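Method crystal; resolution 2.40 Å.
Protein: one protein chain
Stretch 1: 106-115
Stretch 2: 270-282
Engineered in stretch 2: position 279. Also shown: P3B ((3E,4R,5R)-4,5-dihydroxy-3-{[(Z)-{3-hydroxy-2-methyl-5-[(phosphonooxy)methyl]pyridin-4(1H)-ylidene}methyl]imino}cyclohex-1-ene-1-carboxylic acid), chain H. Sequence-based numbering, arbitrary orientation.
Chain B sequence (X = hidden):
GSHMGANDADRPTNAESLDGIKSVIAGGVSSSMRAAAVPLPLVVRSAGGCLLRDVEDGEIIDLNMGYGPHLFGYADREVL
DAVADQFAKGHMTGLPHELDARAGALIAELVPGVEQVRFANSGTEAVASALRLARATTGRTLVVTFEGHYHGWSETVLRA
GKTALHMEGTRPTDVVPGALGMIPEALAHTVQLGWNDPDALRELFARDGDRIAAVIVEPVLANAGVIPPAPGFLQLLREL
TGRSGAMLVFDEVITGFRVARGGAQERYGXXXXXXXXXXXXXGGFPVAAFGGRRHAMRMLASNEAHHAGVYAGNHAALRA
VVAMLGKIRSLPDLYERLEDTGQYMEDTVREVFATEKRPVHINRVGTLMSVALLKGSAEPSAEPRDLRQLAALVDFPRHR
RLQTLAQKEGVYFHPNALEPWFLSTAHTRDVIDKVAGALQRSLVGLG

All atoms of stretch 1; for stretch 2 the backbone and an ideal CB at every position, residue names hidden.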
# COMPACT_ATOMS: atom_id res chain seq x y z
N LEU B 106 10.12 -15.29 -11.94
CA LEU B 106 11.03 -15.39 -10.79
C LEU B 106 10.36 -15.88 -9.51
O LEU B 106 10.90 -16.72 -8.80
CB LEU B 106 11.77 -14.07 -10.56
CG LEU B 106 12.98 -13.98 -11.50
CD1 LEU B 106 13.48 -12.56 -11.70
CD2 LEU B 106 14.09 -14.89 -10.98
N ILE B 107 9.21 -15.30 -9.16
CA ILE B 107 8.49 -15.74 -7.96
C ILE B 107 8.13 -17.23 -8.11
O ILE B 107 8.40 -18.02 -7.21
CB ILE B 107 7.22 -14.90 -7.69
CG1 ILE B 107 7.61 -13.47 -7.27
CG2 ILE B 107 6.36 -15.52 -6.60
CD1 ILE B 107 6.47 -12.49 -7.33
N ALA B 108 7.57 -17.60 -9.27
CA ALA B 108 7.13 -18.99 -9.50
C ALA B 108 8.28 -20.00 -9.40
O ALA B 108 8.12 -21.07 -8.83
CB ALA B 108 6.40 -19.14 -10.82
N GLU B 109 9.44 -19.61 -9.90
CA GLU B 109 10.63 -20.46 -9.88
C GLU B 109 11.09 -20.67 -8.46
O GLU B 109 11.38 -21.79 -8.07
CB GLU B 109 11.78 -19.83 -10.70
CG GLU B 109 12.89 -20.82 -11.02
CD GLU B 109 14.20 -20.18 -11.50
OE1 GLU B 109 14.18 -19.11 -12.15
OE2 GLU B 109 15.25 -20.74 -11.21
N LEU B 110 11.15 -19.59 -7.69
CA LEU B 110 11.69 -19.63 -6.35
C LEU B 110 10.70 -20.15 -5.29
O LEU B 110 11.12 -20.65 -4.24
CB LEU B 110 12.26 -18.24 -5.96
CG LEU B 110 13.71 -17.90 -6.36
CD1 LEU B 110 14.09 -18.38 -7.74
CD2 LEU B 110 13.96 -16.43 -6.25
N VAL B 111 9.40 -20.02 -5.53
CA VAL B 111 8.40 -20.42 -4.51
C VAL B 111 7.56 -21.58 -4.98
O VAL B 111 6.82 -21.46 -5.95
CB VAL B 111 7.48 -19.28 -4.04
CG1 VAL B 111 6.69 -19.69 -2.80
CG2 VAL B 111 8.33 -18.06 -3.72
N PRO B 112 7.69 -22.74 -4.28
CA PRO B 112 7.04 -24.00 -4.67
C PRO B 112 5.55 -23.86 -4.96
O PRO B 112 5.07 -24.23 -6.05
CB PRO B 112 7.24 -24.93 -3.43
CG PRO B 112 8.36 -24.32 -2.64
CD PRO B 112 8.48 -22.87 -3.02
N GLY B 113 4.82 -23.34 -3.98
CA GLY B 113 3.35 -23.27 -4.03
C GLY B 113 2.77 -22.16 -4.89
O GLY B 113 1.57 -21.94 -4.83
N VAL B 114 3.62 -21.42 -5.62
CA VAL B 114 3.15 -20.29 -6.42
C VAL B 114 3.44 -20.48 -7.90
O VAL B 114 4.60 -20.63 -8.29
CB VAL B 114 3.80 -18.96 -5.98
CG1 VAL B 114 3.38 -17.82 -6.90
CG2 VAL B 114 3.43 -18.64 -4.54
N GLU B 115 2.39 -20.47 -8.71
CA GLU B 115 2.52 -20.45 -10.17
C GLU B 115 2.04 -19.12 -10.79
O GLU B 115 2.52 -18.72 -11.83
CB GLU B 115 1.74 -21.61 -10.77
CG GLU B 115 2.29 -22.96 -10.35
CD GLU B 115 1.48 -24.17 -10.86
OE1 GLU B 115 0.26 -24.08 -11.01
OE2 GLU B 115 2.11 -25.21 -11.12
N UNK B 270 5.89 -27.94 3.61
CA UNK B 270 4.41 -27.91 3.63
C UNK B 270 3.95 -26.81 2.69
O UNK B 270 4.39 -25.68 2.82
CB UNK B 270 3.87 -27.68 5.04
N UNK B 271 3.06 -27.15 1.77
CA UNK B 271 2.65 -26.23 0.74
C UNK B 271 1.23 -25.75 1.02
O UNK B 271 0.30 -26.56 1.14
CB UNK B 271 2.75 -26.88 -0.64
N UNK B 272 1.07 -24.41 1.14
CA UNK B 272 -0.24 -23.81 1.33
C UNK B 272 -0.96 -23.63 -0.01
O UNK B 272 -0.35 -23.79 -1.05
CB UNK B 272 -0.11 -22.47 2.05
N UNK B 273 -2.23 -23.21 0.07
CA UNK B 273 -3.05 -22.89 -1.11
C UNK B 273 -2.74 -21.51 -1.65
O UNK B 273 -2.65 -21.34 -2.86
CB UNK B 273 -4.54 -22.98 -0.77
N UNK B 274 -2.58 -20.54 -0.77
CA UNK B 274 -2.19 -19.19 -1.14
C UNK B 274 -0.97 -18.74 -0.30
O UNK B 274 -0.78 -19.26 0.81
CB UNK B 274 -3.37 -18.23 -0.95
N UNK B 275 -0.13 -17.89 -0.86
CA UNK B 275 1.07 -17.41 -0.18
C UNK B 275 1.09 -15.92 -0.32
O UNK B 275 0.81 -15.42 -1.41
CB UNK B 275 2.35 -18.04 -0.74
N UNK B 276 1.31 -15.20 0.76
CA UNK B 276 1.50 -13.75 0.67
C UNK B 276 2.98 -13.42 0.82
O UNK B 276 3.67 -13.96 1.73
CB UNK B 276 0.68 -13.02 1.73
N UNK B 277 3.47 -12.52 -0.03
CA UNK B 277 4.90 -12.13 -0.05
C UNK B 277 5.06 -10.63 -0.05
O UNK B 277 4.18 -9.90 -0.55
CB UNK B 277 5.61 -12.72 -1.27
N UNK B 278 6.19 -10.16 0.50
CA UNK B 278 6.58 -8.74 0.47
C UNK B 278 8.04 -8.63 0.94
O UNK B 278 8.80 -9.58 0.84
CB UNK B 278 5.66 -7.89 1.35
N UNK B 279 8.46 -7.48 1.43
CA UNK B 279 9.72 -7.33 2.20
C UNK B 279 10.97 -7.66 1.42
O UNK B 279 11.45 -6.81 0.69
CB UNK B 279 9.68 -8.22 3.44
N UNK B 280 11.52 -8.87 1.59
CA UNK B 280 12.76 -9.23 0.93
C UNK B 280 12.53 -9.18 -0.59
O UNK B 280 13.42 -8.81 -1.36
CB UNK B 280 13.24 -10.61 1.38
N UNK B 281 11.32 -9.53 -1.00
CA UNK B 281 10.97 -9.61 -2.43
C UNK B 281 11.33 -8.34 -3.18
O UNK B 281 11.88 -8.42 -4.24
CB UNK B 281 9.48 -9.89 -2.60
N UNK B 282 11.00 -7.18 -2.62
CA UNK B 282 11.25 -5.91 -3.25
C UNK B 282 12.42 -5.12 -2.69
O UNK B 282 12.60 -3.97 -3.06
CB UNK B 282 9.98 -5.06 -3.15
OAH P3B H . 1.09 -3.60 5.65
PBA P3B H . 2.61 -4.05 5.63
OAI P3B H . 3.22 -3.29 6.77
OAC P3B H . 3.32 -3.72 4.33
OAQ P3B H . 2.48 -5.68 5.98
CAM P3B H . 1.52 -6.20 6.97
CAV P3B H . 2.05 -7.38 7.44
CAL P3B H . 1.51 -8.55 6.95
NAP P3B H . 2.05 -9.76 7.38
CAU P3B H . 3.11 -9.79 8.25
CAA P3B H . 3.62 -10.98 8.70
CAW P3B H . 3.60 -8.67 8.75
OAE P3B H . 4.64 -8.77 9.61
CAX P3B H . 3.14 -7.41 8.36
CAJ P3B H . 3.69 -6.21 8.93
NAO P3B H . 4.57 -6.25 9.98
CAT P3B H . 5.02 -5.11 10.61
CAK P3B H . 4.52 -3.80 10.40
CAS P3B H . 4.94 -2.68 11.11
CAR P3B H . 4.45 -1.39 10.83
OAD P3B H . 4.90 -0.37 11.39
OAB P3B H . 3.52 -1.19 10.09
CAN P3B H . 6.02 -2.72 11.90
CAY P3B H . 6.74 -4.06 12.11
OAF P3B H . 7.06 -4.03 13.51
CAZ P3B H . 5.96 -5.36 11.67
OAG P3B H . 6.76 -6.58 11.44

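Position 270 has extended backbone angles and an ideal CB with nothing of stretch 1 within 5.5 Å, so this contact sets no rule there; the residue is Val270.

At 271 the CA-to-CB bond points toward stretch 1, and the ideal CB lies 5.0 Å from the CA of Gly113. Gly113, with no side chain, leaves its CA open in the turn from Val111 to Val114, so a long, slender chain that can lie against it would suit: Glu, Gln, Lys or Met. The residue is Glu271. Its CD comes within 3.5 Å of Gly113 CA, and its OE1 lies 4.0 Å from Pro112 CB. No hydrogen bond crosses to the turn; the carboxylate is satisfied elsewhere in the structure. Gly113 matters to this packing, since a CB on it would sit 3.0 Å from Glu271 CG, a clash.

Position 272 points sideways, with phi near -83° and psi near 173°, values that proline accepts along with many others. It is Pro272, whose carbonyl O accepts from a water at 3.3 Å.

At 273 and 274 the CA-to-CB bonds point away, so stretch 1 selects nothing; they are Asp273 and Leu274, the latter opening the strand.

Position 275 points toward stretch 1. Its ideal CB is 4.0 Å from Val114 CG2 and 5.1 Å from Val111 CG1, while Gly113 O lies 5.7 Å from that CB, too far for a direct hydrogen bond from a short hydroxyl side chain, so a polar atom here could meet it through a water. A compact beta-branched residue fits, Val for the apolar wall or Thr to add a polar atom. Thr275 does both: its CB packs 4.0 Å from Val114 CG2, and its OG1 donates to the water at 2.6 Å. That water donates in turn to Gly113 O at 3.1 Å, bridging the stretches where no direct hydrogen bond exists.

Strand alternation turns 276 away; it is Val276.

Position 277 points back toward the helix end, but its ideal CB finds nothing within 5.5 Å. The gap before Ile107 and Val111 calls for a longer apolar chain, Leu, Ile or Met. Leu277, in the m,t rotamer, carries CD1 to 3.8 Å from Ile107 CG2 and 4.4 Å from Val111 CG2.

Positions 278 to 280 are out of reach of stretch 1, which selects nothing there; the positive phi of 63° at 279 would be easiest for glycine. They are Ser278, the engineered Arg279, which lies beside the bound P3B, and Val280.

At 281 the bond points toward stretch 1 again, across an 8.6 Å gap between its CA and the CA of Ile107. A long, flexible apolar chain suits best. Met281 reaches over with SD 3.8 Å from Ile107 CD1.

Position 282 is out of reach and is Gly282.

Stretch 2 (270-282) VEPDLTVLSRVMG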
# COMPACT_ATOMS: atom_id res chain seq x y z
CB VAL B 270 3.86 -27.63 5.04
CG1 VAL B 270 2.34 -27.52 5.03
CG2 VAL B 270 4.31 -28.71 5.99
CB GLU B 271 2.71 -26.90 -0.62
CG GLU B 271 2.55 -25.93 -1.78
CD GLU B 271 2.72 -26.63 -3.12
OE1 GLU B 271 3.85 -27.14 -3.40
OE2 GLU B 271 1.73 -26.68 -3.88
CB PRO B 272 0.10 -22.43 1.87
CG PRO B 272 1.34 -22.07 1.14
CD PRO B 272 2.11 -23.38 1.00
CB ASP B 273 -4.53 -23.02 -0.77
CG ASP B 273 -4.90 -24.43 -0.35
OD1 ASP B 273 -4.52 -25.36 -1.09
OD2 ASP B 273 -5.45 -24.65 0.76
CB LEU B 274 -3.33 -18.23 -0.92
CG LEU B 274 -4.57 -18.42 -1.79
CD1 LEU B 274 -5.72 -17.51 -1.30
CD2 LEU B 274 -4.26 -18.08 -3.25
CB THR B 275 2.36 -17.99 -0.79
OG1 THR B 275 2.42 -19.42 -0.58
CG2 THR B 275 3.61 -17.37 -0.17
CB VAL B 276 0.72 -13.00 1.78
CG1 VAL B 276 0.77 -11.49 1.55
CG2 VAL B 276 -0.73 -13.47 1.86
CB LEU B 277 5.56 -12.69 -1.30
CG LEU B 277 5.48 -14.20 -1.52
CD1 LEU B 277 5.89 -14.52 -2.96
CD2 LEU B 277 6.34 -14.95 -0.55
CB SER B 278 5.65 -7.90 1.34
OG SER B 278 5.89 -6.52 1.21
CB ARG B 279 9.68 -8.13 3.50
CG ARG B 279 8.52 -7.79 4.39
CD ARG B 279 8.68 -6.50 5.15
NE ARG B 279 7.35 -6.05 5.50
CZ ARG B 279 6.77 -6.12 6.70
NH1 ARG B 279 7.39 -6.60 7.79
NH2 ARG B 279 5.53 -5.68 6.80
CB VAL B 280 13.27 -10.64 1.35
CG1 VAL B 280 14.46 -11.06 0.50
CG2 VAL B 280 13.65 -10.64 2.81
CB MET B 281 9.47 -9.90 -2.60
CG MET B 281 9.06 -10.31 -4.01
SD MET B 281 7.31 -10.72 -4.05
CE MET B 281 6.59 -9.06 -3.99
O HOH W 1 0.92 -20.94 -2.02
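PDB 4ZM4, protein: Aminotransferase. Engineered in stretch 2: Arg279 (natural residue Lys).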